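Local coordinates for protein homospermidine synthase (Legionella pneumophila subsp. pneumophila str. Philadelphia 1, PDB 2PH5) that binds NAD and is probably a homospermidine synthase, a transferase that makes the polyamine homospermidine, at residues H156-G161 against D357-L362. Numbering follows the deposited sequence.
Sequences HGANPG and DELGVL. With NAD (nicotinamide-adenine-dinucleotide), chain C.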
loop_
_atom_site.group_PDB
_atom_site.type_symbol
_atom_site.label_atom_id
_atom_site.label_comp_id
_atom_site.label_asym_id
_atom_site.label_seq_id
_atom_site.Cartn_x
_atom_site.Cartn_y
_atom_site.Cartn_z
ATOM N N HIS A 156 11.033 15.508 -23.460
ATOM C CA HIS A 156 11.788 16.410 -22.606
ATOM C C HIS A 156 10.972 16.933 -21.433
ATOM O O HIS A 156 10.628 18.113 -21.383
ATOM C CB HIS A 156 12.333 17.581 -23.420
ATOM C CG HIS A 156 13.352 18.396 -22.686
ATOM N ND1 HIS A 156 14.702 18.130 -22.746
ATOM C CD2 HIS A 156 13.212 19.426 -21.819
ATOM C CE1 HIS A 156 15.350 18.959 -21.947
ATOM N NE2 HIS A 156 14.468 19.754 -21.371
ATOM N N GLY A 157 10.651 16.044 -20.497
ATOM C CA GLY A 157 9.903 16.440 -19.314
ATOM C C GLY A 157 10.841 16.229 -18.143
ATOM O O GLY A 157 12.051 16.304 -18.322
ATOM N N ALA A 158 10.306 15.967 -16.954
ATOM C CA ALA A 158 11.158 15.732 -15.797
ATOM C C ALA A 158 11.828 14.377 -16.058
ATOM O O ALA A 158 13.047 14.244 -15.983
ATOM C CB ALA A 158 10.329 15.702 -14.517
ATOM N N ASN A 159 11.031 13.360 -16.349
ATOM C CA ASN A 159 11.591 12.062 -16.688
ATOM C C ASN A 159 10.581 11.289 -17.508
ATOM O O ASN A 159 9.488 10.970 -17.043
ATOM C CB ASN A 159 12.028 11.245 -15.455
ATOM C CG ASN A 159 10.885 10.849 -14.572
ATOM O OD1 ASN A 159 10.986 9.885 -13.813
ATOM N ND2 ASN A 159 9.788 11.600 -14.643
ATOM N N PRO A 160 10.937 10.985 -18.759
ATOM C CA PRO A 160 12.205 11.316 -19.417
ATOM C C PRO A 160 12.460 12.814 -19.550
ATOM O O PRO A 160 11.519 13.609 -19.575
ATOM C CB PRO A 160 12.053 10.663 -20.777
ATOM C CG PRO A 160 10.603 10.910 -21.059
ATOM C CD PRO A 160 9.951 10.512 -19.743
ATOM N N GLY A 161 13.735 13.189 -19.650
ATOM C CA GLY A 161 14.079 14.589 -19.814
ATOM C C GLY A 161 15.140 15.085 -18.860
ATOM O O GLY A 161 16.329 14.830 -19.037
ATOM N N ASP A 357 8.600 16.314 -3.455
ATOM C CA ASP A 357 8.875 15.326 -4.475
ATOM C C ASP A 357 10.381 15.275 -4.712
ATOM O O ASP A 357 10.976 16.264 -5.151
ATOM C CB ASP A 357 8.147 15.705 -5.767
ATOM C CG ASP A 357 8.064 14.554 -6.753
ATOM O OD1 ASP A 357 9.030 13.761 -6.820
ATOM O OD2 ASP A 357 7.043 14.452 -7.468
ATOM N N GLU A 358 10.996 14.135 -4.394
ATOM C CA GLU A 358 12.432 13.969 -4.595
ATOM C C GLU A 358 12.709 13.187 -5.850
ATOM O O GLU A 358 12.711 11.962 -5.831
ATOM C CB GLU A 358 13.098 13.226 -3.440
ATOM C CG GLU A 358 13.512 14.114 -2.318
ATOM C CD GLU A 358 14.746 13.614 -1.583
ATOM O OE1 GLU A 358 14.821 12.397 -1.253
ATOM O OE2 GLU A 358 15.634 14.460 -1.327
ATOM N N LEU A 359 12.946 13.899 -6.941
ATOM C CA LEU A 359 13.236 13.267 -8.216
ATOM C C LEU A 359 14.728 13.369 -8.489
ATOM O O LEU A 359 15.308 14.445 -8.368
ATOM C CB LEU A 359 12.465 13.959 -9.338
ATOM C CG LEU A 359 12.861 13.528 -10.753
ATOM C CD1 LEU A 359 12.581 12.044 -10.916
ATOM C CD2 LEU A 359 12.075 14.346 -11.797
ATOM N N GLY A 360 15.351 12.252 -8.845
ATOM C CA GLY A 360 16.771 12.276 -9.124
ATOM C C GLY A 360 17.291 10.955 -9.649
ATOM O O GLY A 360 16.519 10.023 -9.874
ATOM N N VAL A 361 18.603 10.883 -9.843
ATOM C CA VAL A 361 19.251 9.681 -10.347
ATOM C C VAL A 361 20.313 9.158 -9.396
ATOM O O VAL A 361 21.101 9.915 -8.835
ATOM C CB VAL A 361 19.920 9.922 -11.709
ATOM C CG1 VAL A 361 18.861 10.032 -12.788
ATOM C CG2 VAL A 361 20.756 11.187 -11.655
ATOM N N LEU A 362 20.330 7.847 -9.229
ATOM C CA LEU A 362 21.276 7.210 -8.343
ATOM C C LEU A 362 22.303 6.451 -9.162
ATOM O O LEU A 362 21.947 5.555 -9.932
ATOM C CB LEU A 362 20.523 6.254 -7.422
ATOM C CG LEU A 362 21.274 5.539 -6.302
ATOM C CD1 LEU A 362 21.913 6.581 -5.388
ATOM C CD2 LEU A 362 20.299 4.642 -5.518
HETATM P PA NAD C . -3.826 14.777 -19.386
HETATM O O1A NAD C . -4.583 13.532 -19.756
HETATM O O2A NAD C . -4.087 15.385 -18.052
HETATM O O5B NAD C . -4.042 15.931 -20.504
HETATM C C5B NAD C . -3.918 15.626 -21.891
HETATM C C4B NAD C . -4.755 16.647 -22.685
HETATM O O4B NAD C . -4.634 16.276 -24.041
HETATM C C3B NAD C . -6.249 16.649 -22.347
HETATM O O3B NAD C . -6.675 17.968 -21.994
HETATM C C2B NAD C . -6.914 16.157 -23.602
HETATM O O2B NAD C . -8.197 16.684 -23.851
HETATM C C1B NAD C . -5.878 16.453 -24.687
HETATM N N9A NAD C . -5.895 15.553 -25.847
HETATM C C8A NAD C . -6.268 14.199 -25.794
HETATM N N7A NAD C . -6.934 13.825 -26.904
HETATM C C5A NAD C . -7.017 14.926 -27.686
HETATM C C6A NAD C . -7.587 15.126 -28.943
HETATM N N6A NAD C . -8.186 14.166 -29.648
HETATM N N1A NAD C . -7.504 16.405 -29.475
HETATM C C2A NAD C . -6.893 17.448 -28.807
HETATM N N3A NAD C . -6.317 17.272 -27.571
HETATM C C4A NAD C . -6.397 16.013 -27.048
HETATM O O3 NAD C . -2.301 14.358 -19.445
HETATM P PN NAD C . -0.931 15.172 -19.258
HETATM O O1N NAD C . -0.086 14.390 -18.324
HETATM O O2N NAD C . -1.278 16.596 -18.912
HETATM O O5D NAD C . -0.493 14.979 -20.768
HETATM C C5D NAD C . 0.703 15.435 -21.349
HETATM C C4D NAD C . 1.617 14.228 -21.366
HETATM O O4D NAD C . 2.827 14.564 -20.742
HETATM C C3D NAD C . 1.682 12.762 -21.741
HETATM O O3D NAD C . 2.016 12.586 -23.109
HETATM C C2D NAD C . 2.752 12.247 -20.794
HETATM O O2D NAD C . 3.369 11.070 -21.231
HETATM C C1D NAD C . 3.686 13.442 -20.652
HETATM N N1N NAD C . 4.364 13.608 -19.344
HETATM C C2N NAD C . 5.739 13.621 -19.273
HETATM C C3N NAD C . 6.332 13.806 -18.006
HETATM C C7N NAD C . 7.811 13.849 -17.834
HETATM O O7N NAD C . 8.292 14.051 -16.565
HETATM N N7N NAD C . 8.653 13.729 -18.840
HETATM C C4N NAD C . 5.534 13.974 -16.830
HETATM C C5N NAD C . 4.129 13.949 -16.949
HETATM C C6N NAD C . 3.537 13.771 -18.185
#
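L359, on strand 352-364, reaches the NAD-binding turn with the two branches of its fork, one for each neighbouring residue. CD2 points at the flank of the A158 methyl, CB to CD2 3.5 Å, an apolar contact. CD1 comes near the OD1 end of the N159 amide, 3.9 Å away, with the two side chains crossing at a slant and no hydrogen bond between them. With CG anti to the backbone N (chi1 171°), the leucine fork is carried out from the strand toward the turn; V396 of helix 391-408 also touches A158, and E207 of strand 202-213 touches both N159 and L359. The same turn also grips the nicotinamide carboxamide. N159 N donates a nearly straight bond to NAD O7N (2.8 Å, 167°). A158 N gives NAD O7N a weak, bent one (2.8 Å). N159 ND2 adds a third, weak bond to O7N at 3.5 Å; chi1 of 65° sets CG between the backbone N and the carbonyl carbon, and the turn about the next bond puts ND2 toward O7N and OD1 toward L359. The carboxamide nitrogen N7N donates to P160 O (3.0 Å), an oxygen that also receives G157 N at 2.7 Å and so ties the turn, with its cis peptide before P160, into a compact loop. NAD is thus held here through both ends of its carboxamide, which fixes the rotation of that group, mostly by backbone atoms. The strand supplies no polar partner across this contact: L359 offers the cofactor-binding turn a hydrocarbon backing, and the polar contacts to NAD come from the backbone of A158, N159 and P160 and from the N159 amide.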